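Local coordinates for protein dachshund homolog 1 (PDB 1L8R) that regulates organogenesis as a nuclear transcription factor, through a DNA-binding domain resembling the forkhead/winged helix and in partnership with SIX and EYA proteins, at residues K8-R13 against V17-V22; V64-I69 against C83-R88; I28-A33 against K89-L94. One frame throughout, in Å; residues are numbered along the deposited sequence.

Interaction 1 of 3, residues K8-R13 against V17-V22; sequences KMVDLR and VASFTV
V10 and V17 face each other as an antiparallel hydrogen-bonded pair. V10 N gives to V17 O over 2.9 Å, in the plane of that carbonyl, and V17 N answers to V10 O at 2.9 Å. Both valines tuck CG2 between backbone N and carbonyl carbon (chi1 -60° and -61°) on the same face of the sheet, where the two CG2 methyls touch at 3.7 Å. V17 CG2 also meets L12 CB at 3.8 Å. On the other face, in the non-hydrogen-bonded pair M9-A18, the selenomethionine chain bends back until CE rests 3.8 Å from A18 CB. The M9 CA approaches V17 O at 3.3 Å, adding a CA-H...O contact to the carbonyl already used by V10. Beyond the M9-A18 pair, K8 N reaches S19 O at 3.2 Å, while the return bond from S19 N to K8 O is weak. Strand 25-29 flanks strand 15-22 on its other edge: A18 and C29 share a backbone bond, and S19 OG pairs with L27 O. Q32 OE1, from helix 30-37, takes A18 N, and R88 NH1 binds D11 O. Together these segments form a beta hairpin whose first strand edges the antiparallel sheet of the winged-helix-like DACHbox-N domain.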
loop_
_atom_site.group_PDB
_atom_site.type_symbol
_atom_site.label_atom_id
_atom_site.label_comp_id
_atom_site.label_asym_id
_atom_site.label_seq_id
_atom_site.Cartn_x
_atom_site.Cartn_y
_atom_site.Cartn_z
ATOM N N LYS A 8 -12.422 1.339 0.553
ATOM C CA LYS A 8 -13.052 0.401 1.471
ATOM C C LYS A 8 -11.962 -0.221 2.325
ATOM O O LYS A 8 -10.811 -0.359 1.891
ATOM C CB LYS A 8 -13.850 -0.679 0.725
ATOM C CG LYS A 8 -13.038 -1.765 0.057
ATOM C CD LYS A 8 -13.968 -2.846 -0.496
ATOM C CE LYS A 8 -13.194 -3.983 -1.137
ATOM N NZ LYS A 8 -14.111 -5.024 -1.684
HETATM N N MSE A 9 -12.314 -0.565 3.557
HETATM C CA MSE A 9 -11.350 -1.169 4.462
HETATM C C MSE A 9 -11.411 -2.678 4.262
HETATM O O MSE A 9 -12.498 -3.256 4.147
HETATM C CB MSE A 9 -11.676 -0.810 5.916
HETATM C CG MSE A 9 -11.818 0.689 6.203
HETATM SE SE MSE A 9 -10.263 1.752 5.750
HETATM C CE MSE A 9 -10.899 2.450 4.070
ATOM N N VAL A 10 -10.244 -3.306 4.201
ATOM C CA VAL A 10 -10.149 -4.744 3.995
ATOM C C VAL A 10 -9.164 -5.320 4.997
ATOM O O VAL A 10 -8.369 -4.590 5.585
ATOM C CB VAL A 10 -9.674 -5.076 2.565
ATOM C CG1 VAL A 10 -10.660 -4.517 1.551
ATOM C CG2 VAL A 10 -8.281 -4.510 2.330
ATOM N N ASP A 11 -9.209 -6.632 5.191
ATOM C CA ASP A 11 -8.315 -7.255 6.151
ATOM C C ASP A 11 -6.966 -7.597 5.544
ATOM O O ASP A 11 -6.878 -8.082 4.416
ATOM C CB ASP A 11 -8.943 -8.530 6.725
ATOM C CG ASP A 11 -8.168 -9.077 7.918
ATOM O OD1 ASP A 11 -8.299 -8.508 9.025
ATOM O OD2 ASP A 11 -7.419 -10.065 7.748
ATOM N N LEU A 12 -5.915 -7.319 6.302
ATOM C CA LEU A 12 -4.560 -7.629 5.887
ATOM C C LEU A 12 -3.836 -8.129 7.118
ATOM O O LEU A 12 -3.552 -7.360 8.038
ATOM C CB LEU A 12 -3.842 -6.394 5.333
ATOM C CG LEU A 12 -2.408 -6.681 4.866
ATOM C CD1 LEU A 12 -2.426 -7.803 3.834
ATOM C CD2 LEU A 12 -1.785 -5.426 4.271
ATOM N N ARG A 13 -3.557 -9.428 7.143
ATOM C CA ARG A 13 -2.857 -10.029 8.267
ATOM C C ARG A 13 -3.512 -9.655 9.601
ATOM O O ARG A 13 -2.831 -9.318 10.565
ATOM C CB ARG A 13 -1.390 -9.586 8.257
ATOM C CG ARG A 13 -0.661 -9.855 6.945
ATOM C CD ARG A 13 0.776 -9.331 6.985
ATOM N NE ARG A 13 1.608 -10.042 7.955
ATOM C CZ ARG A 13 2.176 -11.226 7.740
ATOM N NH1 ARG A 13 2.014 -11.849 6.581
ATOM N NH2 ARG A 13 2.908 -11.792 8.690
ATOM N N VAL A 17 -7.003 -2.199 6.538
ATOM C CA VAL A 17 -6.249 -1.263 5.714
ATOM C C VAL A 17 -7.133 -0.731 4.592
ATOM O O VAL A 17 -8.103 -1.377 4.181
ATOM C CB VAL A 17 -4.992 -1.924 5.095
ATOM C CG1 VAL A 17 -4.055 -2.406 6.206
ATOM C CG2 VAL A 17 -5.393 -3.075 4.186
ATOM N N ALA A 18 -6.789 0.455 4.104
ATOM C CA ALA A 18 -7.537 1.088 3.030
ATOM C C ALA A 18 -7.200 0.435 1.698
ATOM O O ALA A 18 -6.065 0.018 1.455
ATOM C CB ALA A 18 -7.229 2.573 2.990
ATOM N N SER A 19 -8.196 0.361 0.831
ATOM C CA SER A 19 -8.028 -0.280 -0.460
ATOM C C SER A 19 -8.835 0.413 -1.548
ATOM O O SER A 19 -9.833 1.075 -1.263
ATOM C CB SER A 19 -8.485 -1.741 -0.360
ATOM O OG SER A 19 -8.673 -2.327 -1.638
ATOM N N PHE A 20 -8.379 0.252 -2.787
ATOM C CA PHE A 20 -9.074 0.760 -3.972
ATOM C C PHE A 20 -8.942 -0.360 -4.989
ATOM O O PHE A 20 -7.913 -1.035 -5.044
ATOM C CB PHE A 20 -8.415 2.016 -4.558
ATOM C CG PHE A 20 -8.610 3.247 -3.734
ATOM C CD1 PHE A 20 -9.840 3.899 -3.690
ATOM C CD2 PHE A 20 -7.569 3.735 -2.957
ATOM C CE1 PHE A 20 -10.032 5.018 -2.880
ATOM C CE2 PHE A 20 -7.743 4.851 -2.138
ATOM C CZ PHE A 20 -8.974 5.500 -2.093
ATOM N N THR A 21 -9.982 -0.580 -5.786
ATOM C CA THR A 21 -9.896 -1.608 -6.808
ATOM C C THR A 21 -9.621 -0.909 -8.135
ATOM O O THR A 21 -10.460 -0.171 -8.652
ATOM C CB THR A 21 -11.184 -2.414 -6.872
ATOM O OG1 THR A 21 -11.334 -3.129 -5.638
ATOM C CG2 THR A 21 -11.135 -3.410 -8.024
ATOM N N VAL A 22 -8.426 -1.156 -8.663
ATOM C CA VAL A 22 -7.935 -0.544 -9.900
ATOM C C VAL A 22 -7.655 -1.590 -10.978
ATOM O O VAL A 22 -6.991 -2.588 -10.719
ATOM C CB VAL A 22 -6.628 0.228 -9.607
ATOM C CG1 VAL A 22 -6.128 0.938 -10.859
ATOM C CG2 VAL A 22 -6.861 1.202 -8.475
#

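Interaction 2 of 3, residues V64-I69 against C83-R88; sequences VEQVRI and CKLISR
V67, one turn into helix 64-73, meets C83 where the chain enters strand 84-87. Apolar contact comes first: V67 CG2 lies 4.3 Å from C83 CB and 4.1 Å from C83 N, so one methyl lies against CB and the backbone N of the cysteine. With CG1 anti to the backbone N (chi1 168°), CG2 is the branch turned to C83. The cysteine's sulfur swings elsewhere, and its side chain packs on C29 and P31. A second, looser touch joins Q66 OE1 to L85 CD1 at 4.4 Å; here an amide merely lies beside a methyl. Q66 and V67 are consecutive on the helix; C83 and L85, two apart on an extended chain, both point toward it.

No hydrogen bond crosses between the segments, and polar groups are served elsewhere. Q66 NE2 binds N4 O, which ties the amide to the N-terminal arm, while Q66 N donates to OD1 of N63, the residue just before the helix. Within the helix, R68 N bonds to V64 O at 3.2 Å and I69 N to E65 O at 3.1 Å. At the far end of the other segment, S87 OG caps D90 N at the start of helix 88-99.

Charged side chains turn to other parts of the fold, R88 to E26 in a salt bridge and K84 to the ring of Y49 in a cation-pi contact. Backbone bonds set C83-R88 between its neighbours: K84 and I86 pair with L30 and I28, C83 and L85 with C62 and V60. Strand 84-87 thus lies between strands 25-29 and 60-61, with helix 64-73 against the face bearing L85 and F20 of strand 15-22 packed on both Q66 and L85.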
loop_
_atom_site.group_PDB
_atom_site.type_symbol
_atom_site.label_atom_id
_atom_site.label_comp_id
_atom_site.label_asym_id
_atom_site.label_seq_id
_atom_site.Cartn_x
_atom_site.Cartn_y
_atom_site.Cartn_z
ATOM N N VAL A 64 -4.939 12.070 -7.366
ATOM C CA VAL A 64 -5.199 13.100 -6.374
ATOM C C VAL A 64 -6.359 12.797 -5.421
ATOM O O VAL A 64 -6.262 13.055 -4.217
ATOM C CB VAL A 64 -5.441 14.460 -7.056
ATOM C CG1 VAL A 64 -5.938 15.476 -6.032
ATOM C CG2 VAL A 64 -4.141 14.954 -7.676
ATOM N N GLU A 65 -7.451 12.259 -5.954
ATOM C CA GLU A 65 -8.613 11.950 -5.135
ATOM C C GLU A 65 -8.321 10.860 -4.109
ATOM O O GLU A 65 -8.725 10.978 -2.951
ATOM C CB GLU A 65 -9.785 11.517 -6.014
ATOM C CG GLU A 65 -11.089 11.414 -5.256
ATOM C CD GLU A 65 -12.233 10.927 -6.120
ATOM O OE1 GLU A 65 -12.234 11.237 -7.328
ATOM O OE2 GLU A 65 -13.135 10.251 -5.582
ATOM N N GLN A 66 -7.613 9.818 -4.537
ATOM C CA GLN A 66 -7.272 8.698 -3.657
ATOM C C GLN A 66 -6.328 9.155 -2.550
ATOM O O GLN A 66 -6.462 8.745 -1.395
ATOM C CB GLN A 66 -6.632 7.567 -4.463
ATOM C CG GLN A 66 -7.619 6.877 -5.426
ATOM C CD GLN A 66 -6.929 5.990 -6.433
ATOM O OE1 GLN A 66 -5.748 6.184 -6.750
ATOM N NE2 GLN A 66 -7.664 5.020 -6.970
ATOM N N VAL A 67 -5.364 9.999 -2.899
ATOM C CA VAL A 67 -4.429 10.496 -1.888
ATOM C C VAL A 67 -5.184 11.258 -0.797
ATOM O O VAL A 67 -4.951 11.049 0.403
ATOM C CB VAL A 67 -3.363 11.421 -2.517
ATOM C CG1 VAL A 67 -2.585 12.152 -1.410
ATOM C CG2 VAL A 67 -2.411 10.602 -3.376
ATOM N N ARG A 68 -6.107 12.125 -1.202
ATOM C CA ARG A 68 -6.881 12.906 -0.246
ATOM C C ARG A 68 -7.737 12.019 0.662
ATOM O O ARG A 68 -7.851 12.274 1.861
ATOM C CB ARG A 68 -7.759 13.919 -0.983
ATOM C CG ARG A 68 -6.958 14.960 -1.750
ATOM C CD ARG A 68 -7.873 15.969 -2.415
ATOM N NE ARG A 68 -8.677 16.681 -1.429
ATOM C CZ ARG A 68 -9.610 17.579 -1.730
ATOM N NH1 ARG A 68 -9.859 17.879 -3.000
ATOM N NH2 ARG A 68 -10.298 18.172 -0.761
ATOM N N ILE A 69 -8.337 10.977 0.095
ATOM C CA ILE A 69 -9.157 10.074 0.900
ATOM C C ILE A 69 -8.277 9.343 1.918
ATOM O O ILE A 69 -8.629 9.239 3.095
ATOM C CB ILE A 69 -9.893 9.041 0.008
ATOM C CG1 ILE A 69 -11.004 9.742 -0.776
ATOM C CG2 ILE A 69 -10.481 7.915 0.871
ATOM C CD1 ILE A 69 -11.549 8.928 -1.922
ATOM N N CYS A 83 1.154 8.642 -2.931
ATOM C CA CYS A 83 0.935 7.332 -2.329
ATOM C C CYS A 83 0.849 6.245 -3.379
ATOM O O CYS A 83 0.360 6.473 -4.480
ATOM C CB CYS A 83 -0.352 7.320 -1.505
ATOM S SG CYS A 83 -0.489 5.858 -0.447
ATOM N N LYS A 84 1.329 5.055 -3.029
ATOM C CA LYS A 84 1.290 3.920 -3.937
ATOM C C LYS A 84 0.457 2.783 -3.373
ATOM O O LYS A 84 0.283 2.664 -2.157
ATOM C CB LYS A 84 2.707 3.454 -4.257
ATOM C CG LYS A 84 3.423 4.423 -5.194
ATOM C CD LYS A 84 4.882 4.084 -5.372
ATOM C CE LYS A 84 5.535 5.047 -6.350
ATOM N NZ LYS A 84 7.019 4.862 -6.398
ATOM N N LEU A 85 -0.064 1.960 -4.281
ATOM C CA LEU A 85 -0.920 0.837 -3.933
ATOM C C LEU A 85 -0.398 -0.459 -4.547
ATOM O O LEU A 85 0.108 -0.461 -5.665
ATOM C CB LEU A 85 -2.329 1.075 -4.490
ATOM C CG LEU A 85 -3.080 2.377 -4.196
ATOM C CD1 LEU A 85 -4.392 2.387 -4.980
ATOM C CD2 LEU A 85 -3.348 2.510 -2.696
ATOM N N ILE A 86 -0.511 -1.567 -3.821
ATOM C CA ILE A 86 -0.115 -2.855 -4.388
ATOM C C ILE A 86 -1.093 -3.920 -3.906
ATOM O O ILE A 86 -1.762 -3.734 -2.898
ATOM C CB ILE A 86 1.345 -3.277 -4.037
ATOM C CG1 ILE A 86 1.541 -3.390 -2.529
ATOM C CG2 ILE A 86 2.334 -2.306 -4.688
ATOM C CD1 ILE A 86 2.860 -4.083 -2.164
ATOM N N SER A 87 -1.199 -5.020 -4.646
ATOM C CA SER A 87 -2.125 -6.086 -4.270
ATOM C C SER A 87 -1.704 -6.769 -2.974
ATOM O O SER A 87 -0.537 -6.726 -2.584
ATOM C CB SER A 87 -2.225 -7.119 -5.400
ATOM O OG SER A 87 -0.994 -7.798 -5.598
ATOM N N ARG A 88 -2.653 -7.403 -2.292
ATOM C CA ARG A 88 -2.312 -8.080 -1.050
ATOM C C ARG A 88 -1.320 -9.206 -1.309
ATOM O O ARG A 88 -0.441 -9.458 -0.487
ATOM C CB ARG A 88 -3.572 -8.601 -0.351
ATOM C CG ARG A 88 -4.305 -7.506 0.421
ATOM C CD ARG A 88 -5.458 -8.035 1.258
ATOM N NE ARG A 88 -6.491 -8.656 0.434
ATOM C CZ ARG A 88 -7.705 -8.969 0.871
ATOM N NH1 ARG A 88 -8.046 -8.720 2.129
ATOM N NH2 ARG A 88 -8.579 -9.530 0.048
#

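Interaction 3 of 3, residues I28-A33 against K89-L94; sequences ICLPQA and KDFETL
F91 carries the contact, setting the face of its ring against A33 and its edge against L30. Two residues before it, K89 O accepts the backbone N of T93, and D90 O that of L94 at 2.9 Å; F91 and L94, three residues apart on helix 88-99, fall on one side of it. The F91 ring, swung out with CG anti to the backbone N (chi1 -179°), places its centroid 3.8 Å from A33 CB, 25° off the ring normal. This CH-pi contact is displaced toward the rim: A33 CB comes to 3.4 Å from F91 CE1. L30 CD1 arrives near the ring plane instead, 4.2 Å from F91 CD1.

Helix 30-37 and helix 88-99, the last of this chain, are thereby packed together within a domain whose DNA-binding motif resembles the forkhead/winged helix; L12 of the edge strand touches both A33 and F91. A33 is held in the first turn of its helix by a bond from its N to C29 O at 3.1 Å, while the sulfur of the N-cap residue C29 weakly accepts from Q32 N.

E92 turns off to a salt bridge with R13. One residue past T93, L94 brings CD2 to 4.2 Å from L30 CD1, the two leucines crossing at about a right angle. V48 and L52 of helix 45-54 also touch L94, and L52 touches L30 as well.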
loop_
_atom_site.group_PDB
_atom_site.type_symbol
_atom_site.label_atom_id
_atom_site.label_comp_id
_atom_site.label_asym_id
_atom_site.label_seq_id
_atom_site.Cartn_x
_atom_site.Cartn_y
_atom_site.Cartn_z
ATOM N N ILE A 28 -4.123 -2.399 -1.905
ATOM C CA ILE A 28 -4.155 -1.758 -0.608
ATOM C C ILE A 28 -3.080 -0.683 -0.505
ATOM O O ILE A 28 -2.124 -0.639 -1.301
ATOM C CB ILE A 28 -4.025 -2.786 0.561
ATOM C CG1 ILE A 28 -2.713 -3.564 0.467
ATOM C CG2 ILE A 28 -5.202 -3.766 0.504
ATOM C CD1 ILE A 28 -2.719 -4.637 -0.578
ATOM N N CYS A 29 -3.265 0.198 0.467
ATOM C CA CYS A 29 -2.352 1.307 0.705
ATOM C C CYS A 29 -0.997 0.797 1.201
ATOM O O CYS A 29 -0.886 0.289 2.316
ATOM C CB CYS A 29 -2.982 2.248 1.719
ATOM S SG CYS A 29 -1.932 3.595 2.203
ATOM N N LEU A 30 0.025 0.925 0.364
ATOM C CA LEU A 30 1.363 0.444 0.706
ATOM C C LEU A 30 1.986 1.060 1.962
ATOM O O LEU A 30 2.450 0.330 2.845
ATOM C CB LEU A 30 2.309 0.625 -0.483
ATOM C CG LEU A 30 3.768 0.200 -0.260
ATOM C CD1 LEU A 30 3.823 -1.251 0.200
ATOM C CD2 LEU A 30 4.551 0.390 -1.554
ATOM N N PRO A 31 2.013 2.400 2.066
ATOM C CA PRO A 31 2.604 3.015 3.263
ATOM C C PRO A 31 1.917 2.568 4.546
ATOM O O PRO A 31 2.570 2.388 5.580
ATOM C CB PRO A 31 2.432 4.510 3.010
ATOM C CG PRO A 31 2.491 4.607 1.527
ATOM C CD PRO A 31 1.645 3.436 1.081
ATOM N N GLN A 32 0.600 2.392 4.483
ATOM C CA GLN A 32 -0.159 1.962 5.651
ATOM C C GLN A 32 0.230 0.542 6.041
ATOM O O GLN A 32 0.473 0.269 7.219
ATOM C CB GLN A 32 -1.664 2.034 5.375
ATOM C CG GLN A 32 -2.537 1.575 6.537
ATOM C CD GLN A 32 -4.015 1.782 6.262
ATOM O OE1 GLN A 32 -4.481 1.554 5.148
ATOM N NE2 GLN A 32 -4.758 2.201 7.280
ATOM N N ALA A 33 0.291 -0.355 5.060
ATOM C CA ALA A 33 0.668 -1.745 5.321
ATOM C C ALA A 33 2.094 -1.784 5.860
ATOM O O ALA A 33 2.416 -2.584 6.740
ATOM C CB ALA A 33 0.558 -2.579 4.041
ATOM N N LYS A 89 -1.444 -9.864 -2.459
ATOM C CA LYS A 89 -0.531 -10.950 -2.810
ATOM C C LYS A 89 0.878 -10.388 -2.997
ATOM O O LYS A 89 1.861 -10.995 -2.571
ATOM C CB LYS A 89 -0.972 -11.643 -4.101
ATOM C CG LYS A 89 -0.238 -12.955 -4.360
ATOM C CD LYS A 89 -0.614 -13.573 -5.703
ATOM C CE LYS A 89 0.207 -12.984 -6.840
ATOM N NZ LYS A 89 1.645 -13.362 -6.713
ATOM N N ASP A 90 0.971 -9.231 -3.648
ATOM C CA ASP A 90 2.265 -8.601 -3.868
ATOM C C ASP A 90 2.842 -8.090 -2.554
ATOM O O ASP A 90 4.065 -8.078 -2.361
ATOM C CB ASP A 90 2.151 -7.459 -4.885
ATOM C CG ASP A 90 2.115 -7.960 -6.325
ATOM O OD1 ASP A 90 2.458 -9.138 -6.560
ATOM O OD2 ASP A 90 1.760 -7.175 -7.229
ATOM N N PHE A 91 1.978 -7.669 -1.638
ATOM C CA PHE A 91 2.492 -7.196 -0.370
ATOM C C PHE A 91 3.090 -8.387 0.373
ATOM O O PHE A 91 4.142 -8.272 0.986
ATOM C CB PHE A 91 1.406 -6.578 0.502
ATOM C CG PHE A 91 1.928 -6.065 1.809
ATOM C CD1 PHE A 91 2.673 -4.892 1.860
ATOM C CD2 PHE A 91 1.745 -6.791 2.980
ATOM C CE1 PHE A 91 3.238 -4.449 3.052
ATOM C CE2 PHE A 91 2.305 -6.360 4.176
ATOM C CZ PHE A 91 3.052 -5.186 4.215
ATOM N N GLU A 92 2.412 -9.530 0.314
ATOM C CA GLU A 92 2.917 -10.712 1.006
ATOM C C GLU A 92 4.259 -11.130 0.411
ATOM O O GLU A 92 5.165 -11.531 1.136
ATOM C CB GLU A 92 1.911 -11.867 0.932
ATOM C CG GLU A 92 0.559 -11.583 1.598
ATOM C CD GLU A 92 0.665 -11.100 3.047
ATOM O OE1 GLU A 92 1.758 -11.174 3.646
ATOM O OE2 GLU A 92 -0.364 -10.648 3.596
ATOM N N THR A 93 4.387 -11.028 -0.909
ATOM C CA THR A 93 5.639 -11.364 -1.574
ATOM C C THR A 93 6.706 -10.415 -1.030
ATOM O O THR A 93 7.823 -10.826 -0.722
ATOM C CB THR A 93 5.534 -11.185 -3.104
ATOM O OG1 THR A 93 4.570 -12.108 -3.629
ATOM C CG2 THR A 93 6.879 -11.440 -3.771
ATOM N N LEU A 94 6.352 -9.138 -0.921
ATOM C CA LEU A 94 7.272 -8.141 -0.387
ATOM C C LEU A 94 7.592 -8.478 1.067
ATOM O O LEU A 94 8.750 -8.474 1.479
ATOM C CB LEU A 94 6.647 -6.747 -0.458
ATOM C CG LEU A 94 7.367 -5.674 0.359
ATOM C CD1 LEU A 94 8.736 -5.399 -0.264
ATOM C CD2 LEU A 94 6.527 -4.412 0.407
#

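All three contacts reach one antiparallel sheet, interaction 3 through the strand end I28-C29; their centres are 10 to 12 Å apart. Interaction 1 joins interaction 3 where A18 O meets C29 N at 3.0 Å and A18 N meets Q32 OE1 at 2.8 Å, the first pairing strands 15-22 and 25-29, the second reaching the first turn of helix 30-37. It reaches interaction 2 by D11 O to R88 NH1, 2.6 Å, and through F20, whose CE2 lies 3.7 Å from Q66 CB. I86 O to I28 N, 2.9 Å, pairs the strands of interactions 2 and 3. Along the chain, interaction 2 is nested in the loop that interaction 3 closes, while strand 84-87 runs directly into helix 88-99.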